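Local coordinates for protein YibA (Escherichia coli, PDB 1OYZ) that is of unknown function, possibly an oxidoreductase, and folds into a curved, all-helical array that includes HEAT repeats, at residues A[71-74]-A[75-79]. Residues are numbered along the deposited sequence; the frame is centred on the assembly and turned at random.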
ATOM      1  N   ARG A  71     -18.723  11.448  -7.920  1.00 28.91           N
ATOM      2  CA  ARG A  71     -18.026  10.471  -8.752  1.00 29.25           C
ATOM      3  C   ARG A  71     -17.075   9.643  -7.901  1.00 30.48           C
ATOM      4  O   ARG A  71     -16.978   8.433  -8.054  1.00 30.21           O
ATOM      5  CB  ARG A  71     -17.245  11.156  -9.888  1.00 30.17           C
ATOM      6  CG  ARG A  71     -18.148  11.795 -10.964  1.00 28.94           C
ATOM      7  CD  ARG A  71     -17.477  11.918 -12.354  1.00 29.93           C
ATOM      8  NE  ARG A  71     -16.249  12.708 -12.354  1.00 28.67           N
ATOM      9  CZ  ARG A  71     -16.186  14.027 -12.179  1.00 30.64           C
ATOM     10  NH1 ARG A  71     -17.289  14.761 -11.992  1.00 32.03           N
ATOM     11  NH2 ARG A  71     -15.003  14.612 -12.126  1.00 32.30           N
ATOM     12  N   ASP A  72     -16.385  10.309  -6.994  1.00 29.74           N
ATOM     13  CA  ASP A  72     -15.446   9.651  -6.125  1.00 30.73           C
ATOM     14  C   ASP A  72     -16.191   8.610  -5.281  1.00 31.57           C
ATOM     15  O   ASP A  72     -15.831   7.433  -5.253  1.00 31.05           O
ATOM     16  CB  ASP A  72     -14.780  10.720  -5.271  1.00 32.26           C
ATOM     17  CG  ASP A  72     -13.708  10.170  -4.385  1.00 33.08           C
ATOM     18  OD1 ASP A  72     -12.789   9.510  -4.882  1.00 34.28           O
ATOM     19  OD2 ASP A  72     -13.778  10.411  -3.183  1.00 38.13           O
ATOM     20  N   ILE A  73     -17.251   9.055  -4.619  1.00 30.46           N
ATOM     21  CA  ILE A  73     -18.073   8.192  -3.799  1.00 30.14           C
ATOM     22  C   ILE A  73     -18.669   6.994  -4.580  1.00 28.74           C
ATOM     23  O   ILE A  73     -18.782   5.875  -4.053  1.00 27.93           O
ATOM     24  CB  ILE A  73     -19.218   9.015  -3.166  1.00 32.78           C
ATOM     25  CG1 ILE A  73     -18.955   9.196  -1.674  1.00 36.71           C
ATOM     26  CG2 ILE A  73     -20.553   8.369  -3.437  1.00 32.83           C
ATOM     27  CD1 ILE A  73     -18.758   7.904  -0.879  1.00 34.66           C
ATOM     28  N   GLY A  74     -19.078   7.233  -5.814  1.00 23.70           N
ATOM     29  CA  GLY A  74     -19.618   6.146  -6.610  1.00 27.09           C
ATOM     30  C   GLY A  74     -18.571   5.094  -6.943  1.00 27.41           C
ATOM     31  O   GLY A  74     -18.829   3.888  -6.859  1.00 27.26           O
ATOM     32  N   ALA A  75     -17.389   5.561  -7.331  1.00 25.70           N
ATOM     33  CA  ALA A  75     -16.286   4.679  -7.671  1.00 26.19           C
ATOM     34  C   ALA A  75     -15.826   3.943  -6.411  1.00 24.41           C
ATOM     35  O   ALA A  75     -15.464   2.773  -6.474  1.00 22.62           O
ATOM     36  CB  ALA A  75     -15.146   5.480  -8.265  1.00 21.00           C
ATOM     37  N   PHE A  76     -15.864   4.620  -5.268  1.00 25.54           N
ATOM     38  CA  PHE A  76     -15.470   3.981  -4.001  1.00 26.16           C
ATOM     39  C   PHE A  76     -16.431   2.818  -3.714  1.00 26.47           C
ATOM     40  O   PHE A  76     -16.011   1.683  -3.478  1.00 25.54           O
ATOM     41  CB  PHE A  76     -15.528   5.000  -2.854  1.00 30.52           C
ATOM     42  CG  PHE A  76     -15.275   4.408  -1.477  1.00 33.12           C
ATOM     43  CD1 PHE A  76     -14.049   3.817  -1.165  1.00 33.94           C
ATOM     44  CD2 PHE A  76     -16.255   4.498  -0.476  1.00 34.03           C
ATOM     45  CE1 PHE A  76     -13.792   3.333   0.120  1.00 36.01           C
ATOM     46  CE2 PHE A  76     -16.014   4.018   0.816  1.00 36.54           C
ATOM     47  CZ  PHE A  76     -14.776   3.431   1.122  1.00 34.81           C
ATOM     48  N   ILE A  77     -17.723   3.104  -3.746  1.00 26.36           N
ATOM     49  CA  ILE A  77     -18.715   2.079  -3.489  1.00 26.68           C
ATOM     50  C   ILE A  77     -18.508   0.892  -4.406  1.00 26.80           C
ATOM     51  O   ILE A  77     -18.476  -0.265  -3.967  1.00 27.57           O
ATOM     52  CB  ILE A  77     -20.153   2.642  -3.666  1.00 24.80           C
ATOM     53  CG1 ILE A  77     -20.484   3.577  -2.517  1.00 26.89           C
ATOM     54  CG2 ILE A  77     -21.181   1.529  -3.629  1.00 27.37           C
ATOM     55  CD1 ILE A  77     -21.793   4.280  -2.667  1.00 24.25           C
ATOM     56  N   LEU A  78     -18.335   1.197  -5.681  1.00 28.13           N
ATOM     57  CA  LEU A  78     -18.150   0.194  -6.720  1.00 29.64           C
ATOM     58  C   LEU A  78     -16.932  -0.717  -6.521  1.00 28.07           C
ATOM     59  O   LEU A  78     -16.887  -1.820  -7.047  1.00 27.52           O
ATOM     60  CB  LEU A  78     -18.079   0.920  -8.075  1.00 33.11           C
ATOM     61  CG  LEU A  78     -19.247   0.806  -9.075  1.00 37.46           C
ATOM     62  CD1 LEU A  78     -20.554   0.593  -8.365  1.00 37.46           C
ATOM     63  CD2 LEU A  78     -19.302   2.036  -9.975  1.00 31.88           C
ATOM     64  N   GLY A  79     -15.946  -0.276  -5.759  1.00 27.38           N
ATOM     65  CA  GLY A  79     -14.781  -1.129  -5.559  1.00 28.13           C
ATOM     66  C   GLY A  79     -14.989  -2.341  -4.655  1.00 29.53           C
ATOM     67  O   GLY A  79     -14.249  -3.323  -4.748  1.00 30.45           O
TER
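Phe76 carries its CG anti to the backbone N (chi1 174°), and Ile73 has an unusual first torsion of -108°, away from the staggered positions; together these bring the end of the isoleucine obliquely to the ring, with Ile73 CD1 4.2 Å from Phe76 CD2. The other branch of Ile73 serves the next step round the helix: its CG2 lies 4.3 Å from CD1 of Ile77. One isoleucine thus touches the side chains three and four residues on, forming a short apolar ridge. Ile77, extended with its CG1 anti to the carbonyl carbon, lays that CG1 against its own helix, 3.2 Å from Ile73 O. The backbone keeps the i to i+4 hydrogen bonding of an alpha helix. Phe76 N donates to Asp72 O at 2.8 Å, almost in line with the C=O bond, and Ile77 N makes a nearly straight hydrogen bond to Ile73 O (3.0 Å). Leu78 N hydrogen-bonds to Gly74 O (3.0 Å), while Leu78 CB packs against the same oxygen. Residues 71-79 lie on helix 68-80 of an all-helical, HEAT-repeat-containing chain. Arg71 forms a salt bridge with Asp102, just after helix 88-101, and Asp72 OD1 hydrogen-bonds to Thr110 OG1 of helix 105-121. Ile73, Phe76 and Ile77 all rest on Ala44 of helix 37-50, Ile73 and Ile77 also reach Phe62 and Ala59 of helix 53-63, and Ala75 and Leu78 meet helix 88-101 at Met98 and Leu95, so helix 68-80 packs against helices that precede and follow it.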